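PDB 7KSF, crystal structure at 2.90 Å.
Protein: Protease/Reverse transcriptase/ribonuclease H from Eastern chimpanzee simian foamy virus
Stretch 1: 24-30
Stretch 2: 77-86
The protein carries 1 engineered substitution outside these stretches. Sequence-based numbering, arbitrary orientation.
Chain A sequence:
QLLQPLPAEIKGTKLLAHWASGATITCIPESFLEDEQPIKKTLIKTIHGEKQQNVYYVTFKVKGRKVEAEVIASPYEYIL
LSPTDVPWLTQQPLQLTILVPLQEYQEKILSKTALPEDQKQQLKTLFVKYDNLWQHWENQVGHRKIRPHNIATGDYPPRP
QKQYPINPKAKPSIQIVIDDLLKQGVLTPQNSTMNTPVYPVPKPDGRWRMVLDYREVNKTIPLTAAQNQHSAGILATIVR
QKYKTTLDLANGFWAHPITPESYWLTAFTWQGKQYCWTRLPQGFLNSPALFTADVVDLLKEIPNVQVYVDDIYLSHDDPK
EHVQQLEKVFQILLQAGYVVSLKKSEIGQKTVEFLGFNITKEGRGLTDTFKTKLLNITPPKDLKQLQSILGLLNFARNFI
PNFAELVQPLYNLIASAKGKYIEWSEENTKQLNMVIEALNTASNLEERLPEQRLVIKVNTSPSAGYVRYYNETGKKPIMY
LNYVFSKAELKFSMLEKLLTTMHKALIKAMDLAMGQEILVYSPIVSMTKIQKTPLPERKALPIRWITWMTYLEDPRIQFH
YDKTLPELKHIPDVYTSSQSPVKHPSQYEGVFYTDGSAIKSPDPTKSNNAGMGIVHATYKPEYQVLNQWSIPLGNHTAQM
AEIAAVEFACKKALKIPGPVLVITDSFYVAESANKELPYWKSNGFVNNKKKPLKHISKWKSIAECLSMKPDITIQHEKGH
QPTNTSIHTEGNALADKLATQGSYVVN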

# COMPACT_ATOMS: atom_id res chain seq x y z
N THR A 24 2.92 -0.17 44.98
CA THR A 24 1.71 0.52 45.39
C THR A 24 0.54 -0.46 45.49
O THR A 24 0.54 -1.54 44.89
CB THR A 24 1.38 1.65 44.42
OG1 THR A 24 1.39 1.14 43.08
CG2 THR A 24 2.40 2.77 44.54
N ILE A 25 -0.48 -0.06 46.25
CA ILE A 25 -1.61 -0.93 46.55
C ILE A 25 -2.54 -1.04 45.35
O ILE A 25 -2.34 -0.37 44.33
CB ILE A 25 -2.37 -0.45 47.79
CG1 ILE A 25 -2.93 0.96 47.56
CG2 ILE A 25 -1.47 -0.48 49.02
CD1 ILE A 25 -3.87 1.41 48.65
N THR A 26 -3.56 -1.88 45.47
CA THR A 26 -4.44 -2.18 44.35
C THR A 26 -5.39 -1.02 44.08
O THR A 26 -6.03 -0.50 45.00
CB THR A 26 -5.23 -3.46 44.63
OG1 THR A 26 -4.33 -4.58 44.64
CG2 THR A 26 -6.29 -3.68 43.56
N CYS A 27 -5.47 -0.61 42.82
CA CYS A 27 -6.43 0.39 42.37
C CYS A 27 -7.71 -0.29 41.91
O CYS A 27 -7.70 -1.44 41.45
CB CYS A 27 -5.85 1.24 41.24
SG CYS A 27 -4.46 2.28 41.71
N ILE A 28 -8.81 0.44 42.02
CA ILE A 28 -10.13 -0.09 41.67
C ILE A 28 -10.89 1.01 40.94
O ILE A 28 -10.74 2.19 41.30
CB ILE A 28 -10.88 -0.58 42.92
CG1 ILE A 28 -10.35 -1.96 43.34
CG2 ILE A 28 -12.40 -0.60 42.71
CD1 ILE A 28 -11.15 -2.64 44.44
N PRO A 29 -11.66 0.70 39.89
CA PRO A 29 -12.49 1.73 39.25
C PRO A 29 -13.32 2.50 40.27
O PRO A 29 -13.86 1.93 41.22
CB PRO A 29 -13.38 0.92 38.30
CG PRO A 29 -12.54 -0.26 37.94
CD PRO A 29 -11.68 -0.57 39.14
N GLU A 30 -13.42 3.81 40.04
CA GLU A 30 -13.98 4.72 41.04
C GLU A 30 -15.45 4.42 41.34
O GLU A 30 -15.89 4.63 42.48
CB GLU A 30 -13.83 6.17 40.56
CG GLU A 30 -12.39 6.67 40.48
CD GLU A 30 -12.29 8.08 39.93
OE1 GLU A 30 -13.31 8.60 39.43
OE2 GLU A 30 -11.19 8.67 39.98
N GLU A 77 -10.83 1.76 33.70
CA GLU A 77 -11.82 0.70 33.66
C GLU A 77 -11.26 -0.67 34.05
O GLU A 77 -12.03 -1.62 34.16
CB GLU A 77 -12.45 0.60 32.26
CG GLU A 77 -11.55 -0.02 31.19
CD GLU A 77 -10.45 0.91 30.70
OE1 GLU A 77 -10.44 2.09 31.10
OE2 GLU A 77 -9.60 0.45 29.90
N TYR A 78 -9.95 -0.78 34.25
CA TYR A 78 -9.33 -2.03 34.65
C TYR A 78 -8.92 -1.96 36.12
O TYR A 78 -8.80 -0.88 36.71
CB TYR A 78 -8.12 -2.35 33.77
CG TYR A 78 -6.95 -1.42 33.99
CD1 TYR A 78 -6.88 -0.20 33.33
CD2 TYR A 78 -5.92 -1.75 34.85
CE1 TYR A 78 -5.81 0.66 33.52
CE2 TYR A 78 -4.85 -0.90 35.05
CZ TYR A 78 -4.80 0.31 34.39
OH TYR A 78 -3.74 1.16 34.58
N ILE A 79 -8.69 -3.13 36.70
CA ILE A 79 -8.27 -3.26 38.09
C ILE A 79 -6.75 -3.43 38.09
O ILE A 79 -6.24 -4.51 37.80
CB ILE A 79 -8.97 -4.41 38.81
CG1 ILE A 79 -10.48 -4.19 38.84
CG2 ILE A 79 -8.43 -4.57 40.21
CD1 ILE A 79 -11.25 -5.31 39.51
N LEU A 80 -6.03 -2.36 38.41
CA LEU A 80 -4.59 -2.44 38.58
C LEU A 80 -4.30 -3.25 39.84
O LEU A 80 -4.54 -2.78 40.96
CB LEU A 80 -3.98 -1.04 38.68
CG LEU A 80 -2.46 -0.96 38.69
CD1 LEU A 80 -1.88 -1.44 37.37
CD2 LEU A 80 -2.00 0.46 39.00
N LEU A 81 -3.80 -4.47 39.66
CA LEU A 81 -3.71 -5.44 40.74
C LEU A 81 -2.31 -5.42 41.35
O LEU A 81 -1.32 -5.68 40.65
CB LEU A 81 -4.04 -6.84 40.22
CG LEU A 81 -4.14 -7.95 41.27
CD1 LEU A 81 -5.08 -7.53 42.39
CD2 LEU A 81 -4.63 -9.22 40.61
N SER A 82 -2.24 -5.11 42.64
CA SER A 82 -0.96 -5.14 43.33
C SER A 82 -0.47 -6.58 43.44
O SER A 82 -1.26 -7.48 43.72
CB SER A 82 -1.08 -4.51 44.72
OG SER A 82 0.18 -4.42 45.36
N PRO A 83 0.83 -6.83 43.24
CA PRO A 83 1.32 -8.21 43.27
C PRO A 83 1.26 -8.84 44.64
O PRO A 83 1.16 -10.07 44.76
CB PRO A 83 2.77 -8.07 42.79
CG PRO A 83 3.16 -6.70 43.22
CD PRO A 83 1.92 -5.85 43.06
N THR A 84 1.29 -8.03 45.70
CA THR A 84 1.31 -8.55 47.06
C THR A 84 -0.03 -9.17 47.44
O THR A 84 -0.08 -10.25 48.04
CB THR A 84 1.69 -7.44 48.03
OG1 THR A 84 3.11 -7.24 48.00
CG2 THR A 84 1.24 -7.79 49.43
N ASP A 85 -1.13 -8.49 47.11
CA ASP A 85 -2.44 -8.96 47.54
C ASP A 85 -2.76 -10.34 46.99
O ASP A 85 -3.56 -11.07 47.58
CB ASP A 85 -3.52 -7.96 47.12
CG ASP A 85 -3.26 -6.56 47.64
OD1 ASP A 85 -2.82 -6.44 48.81
OD2 ASP A 85 -3.48 -5.59 46.90
N VAL A 86 -2.15 -10.71 45.88
CA VAL A 86 -2.40 -12.01 45.26
C VAL A 86 -1.10 -12.80 45.23
O VAL A 86 -0.41 -12.81 44.20
CB VAL A 86 -3.01 -11.85 43.86
CG1 VAL A 86 -3.74 -13.11 43.46
CG2 VAL A 86 -3.96 -10.67 43.84

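The hydroxyl of Thr 26 does the work usually left to backbone atoms: it holds the second stretch at two points, accepting one hydrogen bond and donating another. The amide N of Ser 82 lies 2.9 Å from Thr 26 OG1, with an N-H...O angle of 160°, so the oxygen receives a well-aligned bond. Thr 26 OG1 in turn donates to Asp 85 OD2 at 2.6 Å, a short distance that suits a hydroxyl facing a carboxylate. A hydroxyl can serve as acceptor through a lone pair and as donor through its proton, and here a single oxygen relays between a main-chain NH and an acidic side chain three residues further on. The m rotamer of Thr 26 (chi1 -68°) places OG1 for this role, and Asp 85, whose CA-to-CB bond points toward the first stretch, supplies the carboxylate from a segment, 83-85, with helical phi/psi values but no regular helical bonding.

The backbones run nearly antiparallel. The axes of the weakly bonded strand at about 26-29 and of the strand at 79-81 make an angle of 171° between their N-to-C directions and approach to 4.9 Å, and the CA pairs follow in reverse order: Thr 26 with Ser 82 at 4.7 Å between CA atoms, Cys 27 with Leu 80 at 5.1 Å between CA atoms. At this spacing a main-chain hydrogen bond is expected, and one is present, from Cys 27 N to Leu 80 O at 3.0 Å. Its N-H...O angle of 141° shows a noticeable bend. The same carbonyl accepts a CA-H...O contact from Thr 26, with 3.4 Å between Thr 26 CA and Leu 80 O and 129° at the hydrogen. No reciprocal bond accompanies it: Leu 80 N and Cys 27 O are 3.6 Å apart and do not form a hydrogen bond. Cys 27 O and Leu 80 O, 3.5 Å apart, are both acceptors and cannot bond to each other.

Beyond Thr 26, the polar network extends to the start of the first stretch. Ser 82, with its CA-to-CB bond directed toward that stretch and chi1 at -175° (t), donates from OG to Thr 24 O at 2.9 Å. Ser 82 therefore gives two hydrogen bonds, one from its amide and one from its hydroxyl, to residues two apart in sequence.

Apolar packing fills in around these bonds. Cys 27 CB meets Leu 80 CB at 3.9 Å, a van der Waals contact beside the main-chain bond that joins the same two residues. Ile 79 lies against several neighbours: its CG2 is 4.1 Å from Thr 26 CG2 and 3.4 Å from Cys 27 O, while its CG1 is 3.8 Å from Pro 29 CD. Pro 29 points its CA-to-CB bond toward the second stretch and, lacking an amide hydrogen, contributes ring carbons instead, with Pro 29 CD also 3.8 Å from Tyr 78 O. Altogether the two stretches bury 449 Å², summed over both sides.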